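Side-chain contacts in enoyl CoA hydratase/isomerase (Crotonase) (PDB 3I47), which probably hydrates the double bond of enoyl-CoA thioesters or shifts it along the acyl chain, using the crotonase fold: residues A[68-73]-A[137-142]; A[90-95]-A[144-149]; A[130-135]-A[178-183]; A[159-162]-A[166-169]. One frame throughout, in Å; residues are numbered along the deposited sequence. Where two conformers were deposited one is given.

From the N terminus, helix 67-74 opens interaction 1 and helix 78-97 opens interaction 2. Strand 131-133 then opens interaction 3 before either has closed. Interaction 1 closes at 137-142 and interaction 2 at 144-149, so these two loops cross each other, and both cross interaction 3, which closes at 178-183. Interaction 4, from helix 156-165 to strand 168-170, lies wholly within the span of interaction 3 and follows the first two in series. Interactions 1 and 2 tie helices 67-74 and 78-97 to the connection after strand 131-133 and the helix 147-154 it leads into. Interactions 3 and 4 pack around the small three-stranded sheet, where Phe132 and Phe169 are on neighbouring strands.

Interaction 1. Residues A[68-73]-A[137-142]; sequences TWMQSM and VKLGLI
Met73, one of the two methionines that reach Leu139 and Leu141, lays its CB over one face of the Trp69 indole, 3.9 Å above the ring plane and displaced toward the rim. The edge of that indole is held by another residue: NE1 is hydrogen-bonded to Asp84 OD1. Beyond CB the Met73 chain turns sharply at chi2 (-82°), and its CE comes to 4.3 Å from Leu141 CD1, one methyl facing another. Met70, one helical turn back, stays extended through its first two torsions, with CG nearly opposite the backbone N (chi1 -173°). Its sulfur thereby arrives 4.2 Å from Leu139 CD2. Two methionine ends are thus matched with two leucine branches, Met70 with Leu139 and Met73 with Leu141, while the backbones stay well apart: the nearest CA atoms, of Met70 and Leu139, are 11.0 Å from each other. The approach is purely apolar and light, burying 93 Å² in all, and it lies near the surface of the chain. By analogy with other crotonases, the contact may lie near the acyl-CoA pocket. Helix 67-74 directly follows the loop that carries Ala65 and Asp66, with Asp66 OD1 bonded to the backbone N of Trp69. The leucines lie on the connection that leaves strand 131-133 through a short 3-10 turn and goes on to helix 147-154.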
loop_
_atom_site.group_PDB
_atom_site.type_symbol
_atom_site.label_atom_id
_atom_site.label_comp_id
_atom_site.label_asym_id
_atom_site.label_seq_id
_atom_site.Cartn_x
_atom_site.Cartn_y
_atom_site.Cartn_z
ATOM N N THR A 68 -16.735 -7.077 -17.806
ATOM C CA THR A 68 -17.442 -8.355 -17.658
ATOM C C THR A 68 -17.933 -8.517 -16.222
ATOM O O THR A 68 -19.093 -8.875 -15.982
ATOM C CB THR A 68 -16.542 -9.531 -18.039
ATOM O OG1 THR A 68 -16.066 -9.349 -19.381
ATOM C CG2 THR A 68 -17.290 -10.860 -17.897
ATOM N N TRP A 69 -17.049 -8.239 -15.264
ATOM C CA TRP A 69 -17.430 -8.291 -13.868
ATOM C C TRP A 69 -18.546 -7.285 -13.561
ATOM O O TRP A 69 -19.471 -7.604 -12.817
ATOM C CB TRP A 69 -16.201 -8.060 -12.963
ATOM C CG TRP A 69 -16.584 -7.869 -11.526
ATOM C CD1 TRP A 69 -16.779 -8.841 -10.592
ATOM C CD2 TRP A 69 -16.873 -6.628 -10.886
ATOM N NE1 TRP A 69 -17.170 -8.285 -9.403
ATOM C CE2 TRP A 69 -17.244 -6.925 -9.551
ATOM C CE3 TRP A 69 -16.866 -5.294 -11.309
ATOM C CZ2 TRP A 69 -17.583 -5.937 -8.629
ATOM C CZ3 TRP A 69 -17.223 -4.315 -10.402
ATOM C CH2 TRP A 69 -17.577 -4.642 -9.071
ATOM N N MET A 70 -18.460 -6.079 -14.121
ATOM C CA MET A 70 -19.485 -5.073 -13.848
ATOM C C MET A 70 -20.872 -5.543 -14.296
ATOM O O MET A 70 -21.862 -5.352 -13.583
ATOM C CB MET A 70 -19.152 -3.723 -14.486
ATOM C CG MET A 70 -20.125 -2.627 -14.060
ATOM S SD MET A 70 -19.585 -0.961 -14.532
ATOM C CE MET A 70 -17.812 -1.207 -14.769
ATOM N N GLN A 71 -20.935 -6.166 -15.469
ATOM C CA GLN A 71 -22.209 -6.690 -15.945
ATOM C C GLN A 71 -22.736 -7.797 -15.014
ATOM O O GLN A 71 -23.940 -7.849 -14.710
ATOM C CB GLN A 71 -22.094 -7.189 -17.385
ATOM C CG GLN A 71 -23.416 -7.785 -17.925
ATOM C CD GLN A 71 -24.565 -6.772 -17.984
ATOM O OE1 GLN A 71 -24.688 -6.009 -18.956
ATOM N NE2 GLN A 71 -25.430 -6.774 -16.956
ATOM N N SER A 72 -21.839 -8.659 -14.547
ATOM C CA SER A 72 -22.221 -9.714 -13.607
ATOM C C SER A 72 -22.729 -9.102 -12.304
ATOM O O SER A 72 -23.787 -9.487 -11.789
ATOM C CB SER A 72 -21.033 -10.626 -13.311
ATOM O OG SER A 72 -20.632 -11.299 -14.488
ATOM N N MET A 73 -21.976 -8.135 -11.776
ATOM C CA MET A 73 -22.315 -7.498 -10.506
ATOM C C MET A 73 -23.648 -6.736 -10.552
ATOM O O MET A 73 -24.381 -6.721 -9.564
ATOM C CB MET A 73 -21.158 -6.587 -10.061
ATOM C CG MET A 73 -21.437 -5.727 -8.829
ATOM S SD MET A 73 -22.368 -4.169 -9.140
ATOM C CE MET A 73 -21.023 -3.132 -9.718
ATOM N N VAL A 137 -19.568 7.781 -7.664
ATOM C CA VAL A 137 -20.831 8.538 -7.675
ATOM C C VAL A 137 -21.376 8.767 -9.097
ATOM O O VAL A 137 -22.562 9.054 -9.266
ATOM C CB VAL A 137 -20.778 9.891 -6.890
ATOM C CG1 VAL A 137 -20.510 9.657 -5.396
ATOM C CG2 VAL A 137 -19.785 10.883 -7.513
ATOM N N LYS A 138 -20.510 8.647 -10.103
ATOM C CA LYS A 138 -20.943 8.777 -11.496
ATOM C C LYS A 138 -21.838 7.610 -11.901
ATOM O O LYS A 138 -22.638 7.728 -12.831
ATOM C CB LYS A 138 -19.738 8.862 -12.436
ATOM C CG LYS A 138 -18.982 10.198 -12.357
ATOM C CD LYS A 138 -17.695 10.155 -13.174
ATOM C CE LYS A 138 -16.981 11.510 -13.198
ATOM N NZ LYS A 138 -15.480 11.393 -13.395
ATOM N N LEU A 139 -21.686 6.492 -11.195
ATOM C CA LEU A 139 -22.458 5.267 -11.450
ATOM C C LEU A 139 -23.582 5.082 -10.443
ATOM O O LEU A 139 -24.217 4.032 -10.393
ATOM C CB LEU A 139 -21.521 4.057 -11.399
ATOM C CG LEU A 139 -20.873 3.587 -12.705
ATOM C CD1 LEU A 139 -20.403 4.741 -13.582
ATOM C CD2 LEU A 139 -19.727 2.666 -12.366
ATOM N N GLY A 140 -23.829 6.097 -9.622
ATOM C CA GLY A 140 -24.789 5.959 -8.543
ATOM C C GLY A 140 -24.316 5.047 -7.427
ATOM O O GLY A 140 -25.120 4.510 -6.681
ATOM N N LEU A 141 -22.997 4.877 -7.310
ATOM C CA LEU A 141 -22.417 4.048 -6.258
ATOM C C LEU A 141 -21.598 4.909 -5.296
ATOM O O LEU A 141 -21.530 6.131 -5.457
ATOM C CB LEU A 141 -21.568 2.927 -6.872
ATOM C CG LEU A 141 -22.317 1.991 -7.844
ATOM C CD1 LEU A 141 -21.361 0.973 -8.442
ATOM C CD2 LEU A 141 -23.495 1.273 -7.177
ATOM N N ILE A 142 -20.990 4.280 -4.290
ATOM C CA ILE A 142 -20.200 5.007 -3.295
ATOM C C ILE A 142 -18.906 4.238 -3.087
ATOM O O ILE A 142 -18.906 3.014 -3.204
ATOM C CB ILE A 142 -20.963 5.162 -1.959
ATOM C CG1 ILE A 142 -21.412 3.805 -1.402
ATOM C CG2 ILE A 142 -22.180 6.090 -2.142
ATOM C CD1 ILE A 142 -22.010 3.890 -0.000
#

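Interaction 2. Residues A[90-95]-A[144-149]; sequences NLMYSI and AVISPY
Met92 and Tyr149 form the heart of the contact. In the one of two deposited conformers given for Met92, its terminal CE lies 3.4 Å from Tyr149 CD2, and its CB lies 3.6 Å from Tyr149 CE2, so the methionine follows one side of the phenol ring. The sulfur completes a Met-aromatic contact, 5.3 Å from the ring centroid and 28° off the ring normal. Bends at chi2 and chi3 fold the chain back, which lets the same CE also touch Ile146 CG2 at 3.8 Å. The Tyr149 phenol reaches on to helix 78-97: its OH is 3.3 Å from Tyr93 CA and 3.8 Å from Tyr93 CB, close to the plane of the Tyr93 ring and at that ring's edge. Behind this first shell, the Tyr149 ring has Val145 O at its edge, in plane, and so is bordered by its own chain. The turn that presents Ile146 and Tyr149 is tied by Ala144 O, which accepts from both Ser147 N and Ser147 OG, the latter at 2.8 Å; the two donors approach from the same face of the carbonyl plane. Outward again, Leu88, one turn earlier on helix 78-97, packs on Val145 and Ile146, and Ser96 of that helix meets Tyr149. Met92 and Ile95 both lean on Leu117 and Ala120 of helix 113-120, and Leu91 and Ile95 pack on helix 30-45. The contact therefore joins helix 78-97 to the start of helix 147-154, with helices 113-120 and 30-45 packed around helix 78-97.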
loop_
_atom_site.group_PDB
_atom_site.type_symbol
_atom_site.label_atom_id
_atom_site.label_comp_id
_atom_site.label_asym_id
_atom_site.label_seq_id
_atom_site.Cartn_x
_atom_site.Cartn_y
_atom_site.Cartn_z
ATOM N N ASN A 90 -11.438 -7.527 2.305
ATOM C CA ASN A 90 -10.405 -8.322 2.956
ATOM C C ASN A 90 -9.006 -8.037 2.442
ATOM O O ASN A 90 -8.050 -8.034 3.230
ATOM C CB ASN A 90 -10.731 -9.804 2.826
ATOM C CG ASN A 90 -11.744 -10.250 3.849
ATOM O OD1 ASN A 90 -11.575 -9.998 5.043
ATOM N ND2 ASN A 90 -12.791 -10.933 3.400
ATOM N N LEU A 91 -8.883 -7.771 1.140
ATOM C CA LEU A 91 -7.579 -7.401 0.571
ATOM C C LEU A 91 -7.050 -6.116 1.208
ATOM O O LEU A 91 -5.902 -6.070 1.664
ATOM C CB LEU A 91 -7.641 -7.255 -0.958
ATOM C CG LEU A 91 -6.352 -6.740 -1.629
ATOM C CD1 LEU A 91 -5.143 -7.688 -1.380
ATOM C CD2 LEU A 91 -6.580 -6.518 -3.122
ATOM N N MET A 92 -7.884 -5.085 1.246
ATOM C CA MET A 92 -7.424 -3.805 1.786
ATOM C C MET A 92 -7.101 -3.934 3.274
ATOM O O MET A 92 -6.109 -3.359 3.748
ATOM C CB MET A 92 -8.462 -2.719 1.532
ATOM C CG MET A 92 -8.725 -2.501 0.047
ATOM S SD MET A 92 -7.707 -1.237 -0.704
ATOM C CE MET A 92 -8.385 0.194 0.105
ATOM N N TYR A 93 -7.918 -4.689 4.007
ATOM C CA TYR A 93 -7.664 -4.897 5.426
ATOM C C TYR A 93 -6.333 -5.606 5.616
ATOM O O TYR A 93 -5.505 -5.171 6.423
ATOM C CB TYR A 93 -8.806 -5.675 6.074
ATOM C CG TYR A 93 -8.651 -5.821 7.560
ATOM C CD1 TYR A 93 -8.734 -4.707 8.397
ATOM C CD2 TYR A 93 -8.422 -7.064 8.128
ATOM C CE1 TYR A 93 -8.598 -4.838 9.779
ATOM C CE2 TYR A 93 -8.283 -7.205 9.515
ATOM C CZ TYR A 93 -8.379 -6.085 10.322
ATOM O OH TYR A 93 -8.238 -6.216 11.694
ATOM N N SER A 94 -6.117 -6.667 4.843
ATOM C CA SER A 94 -4.878 -7.422 4.926
ATOM C C SER A 94 -3.642 -6.564 4.625
ATOM O O SER A 94 -2.617 -6.684 5.317
ATOM C CB SER A 94 -4.955 -8.642 4.018
ATOM O OG SER A 94 -5.877 -9.565 4.583
ATOM N N ILE A 95 -3.739 -5.692 3.616
ATOM C CA ILE A 95 -2.636 -4.760 3.323
ATOM C C ILE A 95 -2.371 -3.888 4.559
ATOM O O ILE A 95 -1.226 -3.759 5.020
ATOM C CB ILE A 95 -2.932 -3.852 2.088
ATOM C CG1 ILE A 95 -2.960 -4.682 0.797
ATOM C CG2 ILE A 95 -1.857 -2.746 1.971
ATOM C CD1 ILE A 95 -3.642 -3.950 -0.365
ATOM N N ALA A 144 -17.308 2.860 -0.761
ATOM C CA ALA A 144 -17.466 2.492 0.647
ATOM C C ALA A 144 -16.255 1.726 1.187
ATOM O O ALA A 144 -15.708 2.067 2.237
ATOM C CB ALA A 144 -18.737 1.682 0.846
ATOM N N VAL A 145 -15.851 0.684 0.470
ATOM C CA VAL A 145 -14.797 -0.183 0.977
ATOM C C VAL A 145 -13.438 0.512 1.097
ATOM O O VAL A 145 -12.718 0.311 2.076
ATOM C CB VAL A 145 -14.718 -1.490 0.143
ATOM C CG1 VAL A 145 -13.450 -2.258 0.465
ATOM C CG2 VAL A 145 -15.941 -2.353 0.428
ATOM N N ILE A 146 -13.098 1.354 0.122
ATOM C CA ILE A 146 -11.812 2.033 0.179
ATOM C C ILE A 146 -11.822 3.238 1.111
ATOM O O ILE A 146 -10.760 3.727 1.482
ATOM C CB ILE A 146 -11.305 2.480 -1.211
ATOM C CG1 ILE A 146 -12.172 3.600 -1.800
ATOM C CG2 ILE A 146 -11.197 1.252 -2.152
ATOM C CD1 ILE A 146 -11.575 4.196 -3.080
ATOM N N SER A 147 -13.010 3.697 1.488
ATOM C CA SER A 147 -13.086 4.977 2.195
ATOM C C SER A 147 -12.280 5.111 3.495
ATOM O O SER A 147 -11.665 6.163 3.713
ATOM C CB SER A 147 -14.533 5.434 2.395
ATOM O OG SER A 147 -15.259 4.583 3.262
ATOM N N PRO A 148 -12.267 4.081 4.371
ATOM C CA PRO A 148 -11.487 4.323 5.605
ATOM C C PRO A 148 -10.008 4.615 5.326
ATOM O O PRO A 148 -9.395 5.464 5.987
ATOM C CB PRO A 148 -11.650 3.016 6.388
ATOM C CG PRO A 148 -12.925 2.388 5.832
ATOM C CD PRO A 148 -12.854 2.729 4.364
ATOM N N TYR A 149 -9.447 3.938 4.335
ATOM C CA TYR A 149 -8.037 4.094 3.981
ATOM C C TYR A 149 -7.783 5.436 3.313
ATOM O O TYR A 149 -6.798 6.103 3.622
ATOM C CB TYR A 149 -7.605 2.934 3.078
ATOM C CG TYR A 149 -8.016 1.619 3.691
ATOM C CD1 TYR A 149 -7.243 1.032 4.697
ATOM C CD2 TYR A 149 -9.200 0.982 3.296
ATOM C CE1 TYR A 149 -7.632 -0.174 5.289
ATOM C CE2 TYR A 149 -9.598 -0.222 3.887
ATOM C CZ TYR A 149 -8.801 -0.787 4.883
ATOM O OH TYR A 149 -9.184 -1.975 5.458
#

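Interaction 3. Residues A[130-135]-A[178-183]; sequences ARFCFS and NLVQHC
Phe132 leaves its strand with CB directed at Leu179 and Val180, and chi1 of -63° places CG opposite the carbonyl carbon, turning the ring toward the 178-183 segment. Leu179 CD2 is met first. It sits 3.8 Å from CD2 of Phe132, with CG and CE2 of that ring only slightly farther, over one face but offset toward the rim. The methyl is 25° off the ring normal, a CH-pi contact. At the far end CZ of Phe132 reaches Val180 CG1 at 3.7 Å, an oblique approach. The two partners are adjacent in sequence, just after Asn178, whose positive phi ends helix 171-176 in a Schellman motif. That abrupt turn brings Leu179 and Val180 round to the ring. Ala174 of the same helix touches both Phe132 and Val180, and Val180 also packs on Ala124 and Ala126 of strand 123-127, in the larger sheet. All three touching residues are buried and the pairing is wholly apolar, so a methyl over the ring face and another at its end hold the strand of the small sheet against the turn that leads into edge strand 182-184 of the larger one, by dispersion and shape rather than polar bonds.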
loop_
_atom_site.group_PDB
_atom_site.type_symbol
_atom_site.label_atom_id
_atom_site.label_comp_id
_atom_site.label_asym_id
_atom_site.label_seq_id
_atom_site.Cartn_x
_atom_site.Cartn_y
_atom_site.Cartn_z
ATOM N N ALA A 130 0.880 9.854 -13.574
ATOM C CA ALA A 130 -0.195 9.116 -12.882
ATOM C C ALA A 130 -1.416 10.002 -12.623
ATOM O O ALA A 130 -1.278 11.211 -12.424
ATOM C CB ALA A 130 0.310 8.521 -11.571
ATOM N N ARG A 131 -2.606 9.400 -12.674
ATOM C CA ARG A 131 -3.845 10.124 -12.381
ATOM C C ARG A 131 -4.732 9.254 -11.517
ATOM O O ARG A 131 -4.688 8.024 -11.591
ATOM C CB ARG A 131 -4.614 10.525 -13.645
ATOM C CG ARG A 131 -3.833 11.330 -14.662
ATOM C CD ARG A 131 -3.586 10.460 -15.866
ATOM N NE ARG A 131 -4.802 9.732 -16.218
ATOM C CZ ARG A 131 -4.908 8.854 -17.210
ATOM N NH1 ARG A 131 -6.072 8.262 -17.436
ATOM N NH2 ARG A 131 -3.870 8.580 -17.987
ATOM N N PHE A 132 -5.530 9.901 -10.672
ATOM C CA PHE A 132 -6.368 9.189 -9.712
ATOM C C PHE A 132 -7.809 9.654 -9.809
ATOM O O PHE A 132 -8.073 10.780 -10.214
ATOM C CB PHE A 132 -5.866 9.469 -8.288
ATOM C CG PHE A 132 -4.472 8.964 -8.030
ATOM C CD1 PHE A 132 -3.370 9.733 -8.394
ATOM C CD2 PHE A 132 -4.273 7.727 -7.409
ATOM C CE1 PHE A 132 -2.061 9.252 -8.146
ATOM C CE2 PHE A 132 -2.982 7.246 -7.161
ATOM C CZ PHE A 132 -1.890 8.020 -7.519
ATOM N N CYS A 133 -8.733 8.783 -9.420
ATOM C CA CYS A 133 -10.149 9.152 -9.412
ATOM C C CYS A 133 -10.963 8.211 -8.547
ATOM O O CYS A 133 -10.802 6.997 -8.631
ATOM C CB CYS A 133 -10.699 9.134 -10.844
ATOM S SG CYS A 133 -12.384 9.754 -11.016
ATOM N N PHE A 134 -11.851 8.776 -7.736
ATOM C CA PHE A 134 -12.892 7.993 -7.052
ATOM C C PHE A 134 -14.193 8.205 -7.820
ATOM O O PHE A 134 -14.950 9.150 -7.557
ATOM C CB PHE A 134 -13.014 8.409 -5.578
ATOM C CG PHE A 134 -11.700 8.482 -4.867
ATOM C CD1 PHE A 134 -10.927 7.338 -4.677
ATOM C CD2 PHE A 134 -11.206 9.701 -4.414
ATOM C CE1 PHE A 134 -9.687 7.407 -4.027
ATOM C CE2 PHE A 134 -9.966 9.780 -3.774
ATOM C CZ PHE A 134 -9.206 8.636 -3.581
ATOM N N SER A 135 -14.440 7.330 -8.796
ATOM C CA SER A 135 -15.456 7.575 -9.817
ATOM C C SER A 135 -16.871 7.099 -9.465
ATOM O O SER A 135 -17.799 7.321 -10.244
ATOM C CB SER A 135 -15.013 6.930 -11.143
ATOM O OG SER A 135 -14.688 5.566 -10.940
ATOM N N ASN A 178 -1.003 14.035 0.167
ATOM C CA ASN A 178 -0.367 12.942 0.899
ATOM C C ASN A 178 -0.903 11.550 0.554
ATOM O O ASN A 178 -0.618 10.591 1.277
ATOM C CB ASN A 178 -0.456 13.137 2.429
ATOM C CG ASN A 178 0.498 14.204 2.972
ATOM O OD1 ASN A 178 1.351 14.740 2.266
ATOM N ND2 ASN A 178 0.346 14.509 4.259
ATOM N N LEU A 179 -1.661 11.421 -0.536
ATOM C CA LEU A 179 -2.015 10.080 -1.027
ATOM C C LEU A 179 -0.743 9.394 -1.498
ATOM O O LEU A 179 -0.522 8.206 -1.217
ATOM C CB LEU A 179 -3.031 10.159 -2.169
ATOM C CG LEU A 179 -3.450 8.808 -2.785
ATOM C CD1 LEU A 179 -4.035 7.901 -1.713
ATOM C CD2 LEU A 179 -4.452 9.047 -3.902
ATOM N N VAL A 180 0.079 10.135 -2.234
ATOM C CA VAL A 180 1.414 9.637 -2.591
ATOM C C VAL A 180 2.460 10.497 -1.908
ATOM O O VAL A 180 2.245 11.708 -1.695
ATOM C CB VAL A 180 1.681 9.557 -4.123
ATOM C CG1 VAL A 180 0.591 8.760 -4.818
ATOM C CG2 VAL A 180 1.821 10.892 -4.736
ATOM N N GLN A 181 3.584 9.870 -1.568
ATOM C CA GLN A 181 4.670 10.574 -0.868
ATOM C C GLN A 181 5.893 10.851 -1.726
ATOM O O GLN A 181 6.824 11.540 -1.270
ATOM C CB GLN A 181 5.098 9.791 0.373
ATOM C CG GLN A 181 4.046 9.683 1.466
ATOM C CD GLN A 181 3.387 8.322 1.532
ATOM O OE1 GLN A 181 3.045 7.733 0.515
ATOM N NE2 GLN A 181 3.198 7.819 2.749
ATOM N N HIS A 182 5.906 10.306 -2.949
ATOM C CA HIS A 182 6.978 10.513 -3.912
ATOM C C HIS A 182 6.378 10.589 -5.298
ATOM O O HIS A 182 5.494 9.801 -5.637
ATOM C CB HIS A 182 7.972 9.344 -3.886
ATOM C CG HIS A 182 8.575 9.106 -2.541
ATOM N ND1 HIS A 182 9.693 9.778 -2.098
ATOM C CD2 HIS A 182 8.193 8.294 -1.525
ATOM C CE1 HIS A 182 9.983 9.377 -0.872
ATOM N NE2 HIS A 182 9.084 8.486 -0.497
ATOM N N CYS A 183 6.870 11.533 -6.094
ATOM C CA CYS A 183 6.402 11.719 -7.452
ATOM C C CYS A 183 7.670 11.820 -8.293
ATOM O O CYS A 183 8.490 12.733 -8.098
ATOM C CB CYS A 183 5.538 12.981 -7.517
ATOM S SG CYS A 183 4.764 13.306 -9.116
#

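Interaction 4. Residues A[159-162]-A[166-169]; sequences AKML and AEVF
The C-terminal end of helix 156-165 turns back here into strand 168-170: Leu162 in the last turn packs on Glu167 and Phe169, and Ala166 is the first residue to leave helical angles, with phi of 55°. Leu162 CD1 rests over one face of the Phe169 ring, 3.7 Å from Phe169 CE2 and offset toward the rim, a CH-pi contact in which the side chains cross at about a right angle. CD2 of Leu162 lies against Glu167, from CG at 3.6 Å on to the carboxylate, and also touches the rim of Phe169 at CD2. The Glu167 carboxylate passes Met161, whose CG is 3.9 Å from OE2, and that oxygen is hydrogen-bonded to the OG of Ser165. The backbone of the turn is held at Leu162 O, which accepts from Ala166 N at 3.0 Å with a bent angle of 135°, the donor lying above the carbonyl plane. A water donates both to Leu162 O, at 2.9 Å, and to Glu167 O, at 2.7 Å. Two donors thus satisfy the helix-end carbonyl beside a buried apolar core, while the acidic head of Glu167 keeps to the more exposed side with its serine partner.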
loop_
_atom_site.group_PDB
_atom_site.type_symbol
_atom_site.label_atom_id
_atom_site.label_comp_id
_atom_site.label_asym_id
_atom_site.label_seq_id
_atom_site.Cartn_x
_atom_site.Cartn_y
_atom_site.Cartn_z
ATOM N N ALA A 159 -11.008 13.980 1.098
ATOM C CA ALA A 159 -11.683 12.745 0.687
ATOM C C ALA A 159 -13.138 13.018 0.339
ATOM O O ALA A 159 -13.624 12.587 -0.707
ATOM C CB ALA A 159 -11.591 11.674 1.771
ATOM N N LYS A 160 -13.828 13.754 1.212
ATOM C CA LYS A 160 -15.223 14.102 0.988
ATOM C C LYS A 160 -15.378 14.821 -0.359
ATOM O O LYS A 160 -16.254 14.483 -1.152
ATOM C CB LYS A 160 -15.734 14.977 2.135
ATOM C CG LYS A 160 -17.234 15.069 2.188
ATOM C CD LYS A 160 -17.774 16.058 3.226
ATOM C CE LYS A 160 -16.851 16.332 4.369
ATOM N NZ LYS A 160 -16.423 17.753 4.262
ATOM N N MET A 161 -14.510 15.803 -0.620
ATOM C CA MET A 161 -14.542 16.534 -1.893
ATOM C C MET A 161 -14.433 15.590 -3.081
ATOM O O MET A 161 -15.255 15.635 -4.003
ATOM C CB MET A 161 -13.391 17.545 -1.955
ATOM C CG MET A 161 -13.253 18.263 -3.299
ATOM S SD MET A 161 -11.891 19.482 -3.322
ATOM C CE MET A 161 -10.515 18.435 -3.726
ATOM N N LEU A 162 -13.392 14.757 -3.066
ATOM C CA LEU A 162 -13.094 13.937 -4.231
ATOM C C LEU A 162 -14.124 12.824 -4.425
ATOM O O LEU A 162 -14.390 12.424 -5.571
ATOM C CB LEU A 162 -11.676 13.365 -4.140
ATOM C CG LEU A 162 -10.588 14.441 -4.088
ATOM C CD1 LEU A 162 -9.259 13.822 -3.635
ATOM C CD2 LEU A 162 -10.485 15.121 -5.458
ATOM N N ALA A 166 -16.099 13.140 -7.947
ATOM C CA ALA A 166 -15.531 12.126 -8.846
ATOM C C ALA A 166 -14.536 12.733 -9.848
ATOM O O ALA A 166 -14.342 12.210 -10.956
ATOM C CB ALA A 166 -16.659 11.340 -9.565
ATOM N N GLU A 167 -13.914 13.849 -9.467
ATOM C CA GLU A 167 -12.941 14.483 -10.349
ATOM C C GLU A 167 -11.654 13.665 -10.452
ATOM O O GLU A 167 -11.244 12.983 -9.504
ATOM C CB GLU A 167 -12.643 15.920 -9.924
ATOM C CG GLU A 167 -11.827 16.061 -8.641
ATOM C CD GLU A 167 -11.987 17.428 -8.005
ATOM O OE1 GLU A 167 -11.254 18.361 -8.399
ATOM O OE2 GLU A 167 -12.843 17.560 -7.111
ATOM N N VAL A 168 -11.020 13.759 -11.614
ATOM C CA VAL A 168 -9.691 13.175 -11.800
ATOM C C VAL A 168 -8.670 14.144 -11.228
ATOM O O VAL A 168 -8.759 15.354 -11.449
ATOM C CB VAL A 168 -9.410 12.901 -13.294
ATOM C CG1 VAL A 168 -7.986 12.325 -13.491
ATOM C CG2 VAL A 168 -10.443 11.951 -13.845
ATOM N N PHE A 169 -7.716 13.625 -10.462
ATOM C CA PHE A 169 -6.642 14.456 -9.935
ATOM C C PHE A 169 -5.285 13.884 -10.289
ATOM O O PHE A 169 -5.100 12.663 -10.291
ATOM C CB PHE A 169 -6.796 14.763 -8.432
ATOM C CG PHE A 169 -6.888 13.550 -7.524
ATOM C CD1 PHE A 169 -5.800 13.192 -6.710
ATOM C CD2 PHE A 169 -8.074 12.811 -7.417
ATOM C CE1 PHE A 169 -5.878 12.104 -5.832
ATOM C CE2 PHE A 169 -8.172 11.719 -6.542
ATOM C CZ PHE A 169 -7.070 11.355 -5.737
HETATM O O HOH W 1 -12.217 11.660 -7.309
#